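Long-range contact in borrelidin polyketide synthase, type I (PDB 6OBT), which probably dehydrates beta-hydroxyacyl intermediates to enoyl products through its dehydratase domain during assembly of the polyketide borrelidin: residues Ala97-Ser109 / Arg253-Ala265. Numbering follows the deposited sequence.
Sequences AGCDSVDELTLQS and RLPFAFSDVRLFA
Leu105 and Phe258 exchange both of their backbone bonds: Phe258 N gives to Leu105 O at 2.8 Å, N-H...O angle 169°, and Leu105 N to Phe258 O. Val102 and Val261 form a second antiparallel hydrogen-bonded pair, and Leu107 N reaches Phe256 O at 2.8 Å. Between the two pairs the regular bonding pattern is interrupted, since Asp260 and Val261 both face Val102 in a G1 beta bulge, with phi positive at Asp260 as the chain turns its corner. Here Asp103 O takes two donors that arrive differently, Ser259 OG at 3.3 Å, nearly in line with the C=O, and Asp260 N at 3.1 Å, from above the carbonyl plane. The carboxylate of Asp103 turns back along its own strand, where its OD2 accepts from Ser101 OG at 3.0 Å; Asp260 OD2 lies 4.3 Å from Asp103 OD2, a proximity of like charges that may raise one pKa. At the far end Arg262 bends at chi2 and chi3, putting NH1 2.9 Å from Asp100 OD1 within the guanidinium plane, a salt bridge with the carboxylate turned 68° against it; Asp100 is poorly ordered, making this end less firmly defined than the backbone pairs. Asp100 OD2 accepts from Gly158 N and Arg262 NH2 donates to Pro160 O, while a water links Asp100 O to Leu263 N. Val102, Leu105, Val261 and Phe258 share a face, from which Val102, Leu105 and Phe258 touch helix 83-97, consistent with the hot-dog fold of dehydratases. The join thus rests mainly on backbone bonds, Asp103 O's two donors compensating the irregular corner and second partners satisfying Asp100 and Arg262.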
ATOM      1  N   ALA A  97     -11.242  -5.362   9.989  1.00 46.94           N
ATOM      2  CA  ALA A  97     -10.294  -5.069  11.056  1.00 48.69           C
ATOM      3  C   ALA A  97     -10.814  -5.472  12.430  1.00 54.76           C
ATOM      4  O   ALA A  97     -10.118  -5.255  13.430  1.00 55.19           O
ATOM      5  CB  ALA A  97      -9.916  -3.576  11.037  1.00 41.62           C
ATOM      6  N   GLY A  98     -12.004  -6.076  12.496  1.00 45.93           N
ATOM      7  CA  GLY A  98     -12.609  -6.487  13.743  1.00 53.46           C
ATOM      8  C   GLY A  98     -13.493  -5.458  14.408  1.00 55.30           C
ATOM      9  O   GLY A  98     -13.868  -5.654  15.568  1.00 55.28           O
ATOM     10  N   CYS A  99     -13.833  -4.364  13.720  1.00 49.92           N
ATOM     11  CA  CYS A  99     -14.612  -3.256  14.280  1.00 53.44           C
ATOM     12  C   CYS A  99     -15.931  -3.181  13.507  1.00 55.26           C
ATOM     13  O   CYS A  99     -16.024  -2.534  12.466  1.00 54.91           O
ATOM     14  CB  CYS A  99     -13.841  -1.933  14.189  1.00 57.39           C
ATOM     15  SG  CYS A  99     -12.366  -1.782  15.238  1.00 61.83           S
ATOM     16  N   ASP A 100     -16.956  -3.842  14.025  1.00 65.13           N
ATOM     17  CA  ASP A 100     -18.220  -3.972  13.310  1.00 71.19           C
ATOM     18  C   ASP A 100     -19.082  -2.713  13.362  1.00 68.12           C
ATOM     19  O   ASP A 100     -20.239  -2.755  12.922  1.00 73.72           O
ATOM     20  CB  ASP A 100     -19.006  -5.156  13.867  1.00 82.88           C
ATOM     21  CG  ASP A 100     -19.446  -4.931  15.293  1.00100.45           C
ATOM     22  OD1 ASP A 100     -20.668  -4.908  15.550  1.00104.09           O
ATOM     23  OD2 ASP A 100     -18.559  -4.763  16.158  1.00111.03           O
ATOM     24  N   SER A 101     -18.575  -1.600  13.881  1.00 51.95           N
ATOM     25  CA  SER A 101     -19.385  -0.398  14.005  1.00 49.85           C
ATOM     26  C   SER A 101     -18.603   0.807  13.513  1.00 46.51           C
ATOM     27  O   SER A 101     -17.412   0.956  13.811  1.00 44.05           O
ATOM     28  CB  SER A 101     -19.835  -0.161  15.449  1.00 55.38           C
ATOM     29  OG  SER A 101     -20.418   1.125  15.600  1.00 57.48           O
ATOM     30  N   VAL A 102     -19.276   1.648  12.735  1.00 42.60           N
ATOM     31  CA  VAL A 102     -18.770   2.984  12.423  1.00 38.83           C
ATOM     32  C   VAL A 102     -19.332   3.871  13.530  1.00 39.50           C
ATOM     33  O   VAL A 102     -20.472   4.336  13.472  1.00 41.90           O
ATOM     34  CB  VAL A 102     -19.169   3.444  11.018  1.00 40.48           C
ATOM     35  CG1 VAL A 102     -18.626   4.834  10.735  1.00 34.11           C
ATOM     36  CG2 VAL A 102     -18.640   2.463   9.960  1.00 36.77           C
ATOM     37  N   ASP A 103     -18.546   4.025  14.601  1.00 34.95           N
ATOM     38  CA  ASP A 103     -18.947   4.889  15.708  1.00 42.66           C
ATOM     39  C   ASP A 103     -19.242   6.297  15.219  1.00 41.45           C
ATOM     40  O   ASP A 103     -20.167   6.961  15.708  1.00 42.07           O
ATOM     41  CB  ASP A 103     -17.845   4.936  16.770  1.00 48.45           C
ATOM     42  CG  ASP A 103     -17.787   3.679  17.627  1.00 55.37           C
ATOM     43  OD1 ASP A 103     -16.954   3.642  18.560  1.00 55.07           O
ATOM     44  OD2 ASP A 103     -18.558   2.728  17.363  1.00 48.18           O
ATOM     45  N   GLU A 104     -18.462   6.767  14.245  1.00 44.35           N
ATOM     46  CA  GLU A 104     -18.482   8.167  13.850  1.00 48.24           C
ATOM     47  C   GLU A 104     -17.829   8.287  12.481  1.00 43.97           C
ATOM     48  O   GLU A 104     -16.728   7.763  12.279  1.00 41.75           O
ATOM     49  CB  GLU A 104     -17.725   8.999  14.892  1.00 56.71           C
ATOM     50  CG  GLU A 104     -18.301  10.346  15.205  1.00 70.04           C
ATOM     51  CD  GLU A 104     -17.251  11.281  15.773  1.00 82.15           C
ATOM     52  OE1 GLU A 104     -17.148  12.432  15.292  1.00 82.86           O
ATOM     53  OE2 GLU A 104     -16.523  10.856  16.699  1.00 85.94           O
ATOM     54  N   LEU A 105     -18.498   8.968  11.546  1.00 42.44           N
ATOM     55  CA  LEU A 105     -17.856   9.349  10.288  1.00 42.79           C
ATOM     56  C   LEU A 105     -18.364  10.724   9.873  1.00 42.71           C
ATOM     57  O   LEU A 105     -19.576  10.961   9.831  1.00 41.69           O
ATOM     58  CB  LEU A 105     -18.108   8.332   9.167  1.00 40.20           C
ATOM     59  CG  LEU A 105     -17.101   8.474   8.017  1.00 38.42           C
ATOM     60  CD1 LEU A 105     -15.705   8.030   8.459  1.00 39.70           C
ATOM     61  CD2 LEU A 105     -17.536   7.719   6.780  1.00 40.75           C
ATOM     62  N   THR A 106     -17.440  11.630   9.582  1.00 35.02           N
ATOM     63  CA  THR A 106     -17.775  13.003   9.235  1.00 38.41           C
ATOM     64  C   THR A 106     -17.218  13.285   7.852  1.00 40.30           C
ATOM     65  O   THR A 106     -16.018  13.077   7.617  1.00 36.94           O
ATOM     66  CB  THR A 106     -17.190  13.985  10.250  1.00 45.18           C
ATOM     67  OG1 THR A 106     -17.405  13.480  11.577  1.00 51.34           O
ATOM     68  CG2 THR A 106     -17.866  15.342  10.108  1.00 46.15           C
ATOM     69  N   LEU A 107     -18.080  13.715   6.936  1.00 41.47           N
ATOM     70  CA  LEU A 107     -17.614  13.977   5.579  1.00 45.76           C
ATOM     71  C   LEU A 107     -17.000  15.370   5.492  1.00 50.52           C
ATOM     72  O   LEU A 107     -17.366  16.283   6.238  1.00 49.03           O
ATOM     73  CB  LEU A 107     -18.761  13.822   4.577  1.00 44.78           C
ATOM     74  CG  LEU A 107     -19.445  12.449   4.650  1.00 43.91           C
ATOM     75  CD1 LEU A 107     -20.501  12.269   3.583  1.00 44.81           C
ATOM     76  CD2 LEU A 107     -18.416  11.317   4.563  1.00 42.73           C
ATOM     77  N   GLN A 108     -16.029  15.521   4.583  1.00 45.23           N
ATOM     78  CA  GLN A 108     -15.343  16.796   4.413  1.00 49.62           C
ATOM     79  C   GLN A 108     -15.508  17.202   2.957  1.00 49.36           C
ATOM     80  O   GLN A 108     -16.641  17.382   2.502  1.00 53.23           O
ATOM     81  CB  GLN A 108     -13.901  16.703   4.884  1.00 52.36           C
ATOM     82  CG  GLN A 108     -13.746  16.313   6.345  1.00 61.18           C
ATOM     83  CD  GLN A 108     -12.290  16.302   6.782  1.00 71.18           C
ATOM     84  OE1 GLN A 108     -11.402  16.695   6.025  1.00 77.20           O
ATOM     85  NE2 GLN A 108     -12.040  15.848   8.004  1.00 70.52           N
ATOM     86  N   SER A 109     -14.428  17.311   2.200  1.00 52.20           N
ATOM     87  CA  SER A 109     -14.505  17.759   0.819  1.00 52.06           C
ATOM     88  C   SER A 109     -15.206  16.707  -0.033  1.00 49.03           C
ATOM     89  O   SER A 109     -14.960  15.508   0.141  1.00 45.30           O
ATOM     90  CB  SER A 109     -13.098  18.002   0.267  1.00 50.87           C
ATOM     91  OG  SER A 109     -12.333  18.786   1.164  1.00 62.35           O
ATOM     92  N   ARG A 253     -30.900  17.269   0.136  1.00 86.14           N
ATOM     93  CA  ARG A 253     -29.683  17.619   0.858  1.00 80.07           C
ATOM     94  C   ARG A 253     -28.705  16.456   0.786  1.00 70.78           C
ATOM     95  O   ARG A 253     -29.039  15.364   0.317  1.00 68.45           O
ATOM     96  CB  ARG A 253     -29.978  17.984   2.317  1.00 85.33           C
ATOM     97  CG  ARG A 253     -30.310  19.456   2.527  1.00 91.83           C
ATOM     98  CD  ARG A 253     -30.557  19.743   3.989  1.00 93.54           C
ATOM     99  NE  ARG A 253     -31.657  18.935   4.504  1.00 95.37           N
ATOM    100  CZ  ARG A 253     -31.895  18.735   5.795  1.00 95.91           C
ATOM    101  NH1 ARG A 253     -31.100  19.286   6.704  1.00 98.99           N
ATOM    102  NH2 ARG A 253     -32.923  17.987   6.178  1.00 91.69           N
ATOM    103  N   LEU A 254     -27.458  16.711   1.259  1.00 66.42           N
ATOM    104  CA  LEU A 254     -26.381  15.729   1.270  1.00 60.68           C
ATOM    105  C   LEU A 254     -26.078  15.281   2.699  1.00 57.62           C
ATOM    106  O   LEU A 254     -26.116  16.093   3.630  1.00 58.97           O
ATOM    107  CB  LEU A 254     -25.095  16.284   0.630  1.00 62.16           C
ATOM    108  CG  LEU A 254     -25.081  16.770  -0.834  1.00 66.68           C
ATOM    109  CD1 LEU A 254     -25.920  18.027  -1.060  1.00 74.67           C
ATOM    110  CD2 LEU A 254     -23.671  17.013  -1.332  1.00 71.07           C
ATOM    111  N   PRO A 255     -25.808  13.992   2.903  1.00 55.69           N
ATOM    112  CA  PRO A 255     -25.316  13.537   4.211  1.00 56.37           C
ATOM    113  C   PRO A 255     -24.046  14.276   4.619  1.00 54.08           C
ATOM    114  O   PRO A 255     -23.229  14.664   3.783  1.00 50.25           O
ATOM    115  CB  PRO A 255     -25.042  12.045   3.985  1.00 56.56           C
ATOM    116  CG  PRO A 255     -25.993  11.662   2.887  1.00 55.83           C
ATOM    117  CD  PRO A 255     -26.178  12.877   2.015  1.00 50.54           C
ATOM    118  N   PHE A 256     -23.893  14.475   5.930  1.00 52.63           N
ATOM    119  CA  PHE A 256     -22.714  15.151   6.469  1.00 52.14           C
ATOM    120  C   PHE A 256     -22.041  14.322   7.563  1.00 51.31           C
ATOM    121  O   PHE A 256     -20.873  13.945   7.425  1.00 49.62           O
ATOM    122  CB  PHE A 256     -23.104  16.539   6.995  1.00 53.12           C
ATOM    123  CG  PHE A 256     -22.055  17.193   7.858  1.00 54.18           C
ATOM    124  CD1 PHE A 256     -20.739  17.315   7.424  1.00 55.99           C
ATOM    125  CD2 PHE A 256     -22.394  17.707   9.101  1.00 54.25           C
ATOM    126  CE1 PHE A 256     -19.782  17.919   8.229  1.00 53.18           C
ATOM    127  CE2 PHE A 256     -21.436  18.315   9.905  1.00 52.40           C
ATOM    128  CZ  PHE A 256     -20.141  18.418   9.475  1.00 52.65           C
ATOM    129  N   ALA A 257     -22.750  14.032   8.656  1.00 42.99           N
ATOM    130  CA  ALA A 257     -22.153  13.330   9.789  1.00 42.66           C
ATOM    131  C   ALA A 257     -22.979  12.102  10.141  1.00 45.49           C
ATOM    132  O   ALA A 257     -24.210  12.185  10.241  1.00 49.12           O
ATOM    133  CB  ALA A 257     -22.024  14.254  11.006  1.00 45.19           C
ATOM    134  N   PHE A 258     -22.287  10.971  10.334  1.00 35.18           N
ATOM    135  CA  PHE A 258     -22.871   9.677  10.644  1.00 38.21           C
ATOM    136  C   PHE A 258     -22.427   9.226  12.030  1.00 41.91           C
ATOM    137  O   PHE A 258     -21.254   9.351  12.399  1.00 38.92           O
ATOM    138  CB  PHE A 258     -22.457   8.597   9.634  1.00 41.09           C
ATOM    139  CG  PHE A 258     -23.010   8.789   8.248  1.00 43.45           C
ATOM    140  CD1 PHE A 258     -22.416   9.694   7.365  1.00 44.08           C
ATOM    141  CD2 PHE A 258     -24.088   8.031   7.809  1.00 38.10           C
ATOM    142  CE1 PHE A 258     -22.915   9.856   6.083  1.00 43.18           C
ATOM    143  CE2 PHE A 258     -24.590   8.175   6.531  1.00 42.09           C
ATOM    144  CZ  PHE A 258     -24.017   9.087   5.666  1.00 43.42           C
ATOM    145  N   SER A 259     -23.352   8.659  12.787  1.00 43.89           N
ATOM    146  CA  SER A 259     -23.022   8.110  14.088  1.00 47.93           C
ATOM    147  C   SER A 259     -23.661   6.732  14.201  1.00 43.66           C
ATOM    148  O   SER A 259     -24.826   6.558  13.831  1.00 45.14           O
ATOM    149  CB  SER A 259     -23.503   9.051  15.208  1.00 62.34           C
ATOM    150  OG  SER A 259     -22.662   8.983  16.351  1.00 68.97           O
ATOM    151  N   ASP A 260     -22.870   5.749  14.638  1.00 41.08           N
ATOM    152  CA  ASP A 260     -23.330   4.407  15.010  1.00 43.20           C
ATOM    153  C   ASP A 260     -24.019   3.693  13.841  1.00 42.35           C
ATOM    154  O   ASP A 260     -25.204   3.342  13.895  1.00 36.97           O
ATOM    155  CB  ASP A 260     -24.259   4.476  16.227  1.00 48.58           C
ATOM    156  CG  ASP A 260     -23.561   5.002  17.458  1.00 56.82           C
ATOM    157  OD1 ASP A 260     -24.175   5.807  18.190  1.00 63.37           O
ATOM    158  OD2 ASP A 260     -22.393   4.620  17.687  1.00 59.41           O
ATOM    159  N   VAL A 261     -23.227   3.431  12.802  1.00 38.88           N
ATOM    160  CA  VAL A 261     -23.688   2.717  11.614  1.00 37.93           C
ATOM    161  C   VAL A 261     -23.273   1.257  11.722  1.00 35.13           C
ATOM    162  O   VAL A 261     -22.102   0.952  11.991  1.00 35.55           O
ATOM    163  CB  VAL A 261     -23.123   3.337  10.327  1.00 36.85           C
ATOM    164  CG1 VAL A 261     -23.807   2.726   9.110  1.00 36.72           C
ATOM    165  CG2 VAL A 261     -23.271   4.844  10.349  1.00 39.15           C
ATOM    166  N   ARG A 262     -24.227   0.349  11.513  1.00 31.44           N
ATOM    167  CA  ARG A 262     -23.938  -1.077  11.499  1.00 32.32           C
ATOM    168  C   ARG A 262     -24.601  -1.720  10.294  1.00 31.94           C
ATOM    169  O   ARG A 262     -25.735  -1.377   9.938  1.00 34.49           O
ATOM    170  CB  ARG A 262     -24.416  -1.776  12.789  1.00 40.53           C
ATOM    171  CG  ARG A 262     -23.781  -1.241  14.052  1.00 50.46           C
ATOM    172  CD  ARG A 262     -23.351  -2.365  14.975  1.00 58.66           C
ATOM    173  NE  ARG A 262     -24.445  -2.777  15.844  1.00 64.69           N
ATOM    174  CZ  ARG A 262     -24.431  -3.877  16.590  1.00 74.05           C
ATOM    175  NH1 ARG A 262     -23.373  -4.679  16.575  1.00 75.27           N
ATOM    176  NH2 ARG A 262     -25.475  -4.181  17.350  1.00 76.91           N
ATOM    177  N   LEU A 263     -23.886  -2.650   9.668  1.00 30.89           N
ATOM    178  CA  LEU A 263     -24.396  -3.399   8.528  1.00 31.66           C
ATOM    179  C   LEU A 263     -24.489  -4.864   8.930  1.00 33.03           C
ATOM    180  O   LEU A 263     -23.473  -5.484   9.275  1.00 32.41           O
ATOM    181  CB  LEU A 263     -23.492  -3.208   7.305  1.00 32.56           C
ATOM    182  CG  LEU A 263     -23.938  -3.922   6.032  1.00 32.18           C
ATOM    183  CD1 LEU A 263     -25.247  -3.304   5.513  1.00 32.07           C
ATOM    184  CD2 LEU A 263     -22.876  -3.865   4.957  1.00 32.74           C
ATOM    185  N   PHE A 264     -25.709  -5.413   8.904  1.00 36.32           N
ATOM    186  CA  PHE A 264     -25.920  -6.769   9.396  1.00 33.90           C
ATOM    187  C   PHE A 264     -25.894  -7.815   8.298  1.00 36.62           C
ATOM    188  O   PHE A 264     -25.704  -8.997   8.596  1.00 37.19           O
ATOM    189  CB  PHE A 264     -27.248  -6.846  10.157  1.00 35.01           C
ATOM    190  CG  PHE A 264     -27.368  -5.808  11.234  1.00 32.76           C
ATOM    191  CD1 PHE A 264     -26.655  -5.950  12.420  1.00 39.81           C
ATOM    192  CD2 PHE A 264     -28.160  -4.692  11.062  1.00 36.20           C
ATOM    193  CE1 PHE A 264     -26.741  -4.983  13.414  1.00 37.36           C
ATOM    194  CE2 PHE A 264     -28.244  -3.729  12.048  1.00 41.70           C
ATOM    195  CZ  PHE A 264     -27.526  -3.877  13.220  1.00 39.08           C
ATOM    196  N   ALA A 265     -26.007  -7.406   7.038  1.00 37.51           N
ATOM    197  CA  ALA A 265     -26.110  -8.350   5.941  1.00 34.68           C
ATOM    198  C   ALA A 265     -25.536  -7.724   4.688  1.00 38.39           C
ATOM    199  O   ALA A 265     -25.661  -6.515   4.481  1.00 37.92           O
ATOM    200  CB  ALA A 265     -27.571  -8.740   5.688  1.00 34.90           C
TER
HETATM  201  O   HOH W   1     -21.215  -3.357  10.644  1.00 44.62           O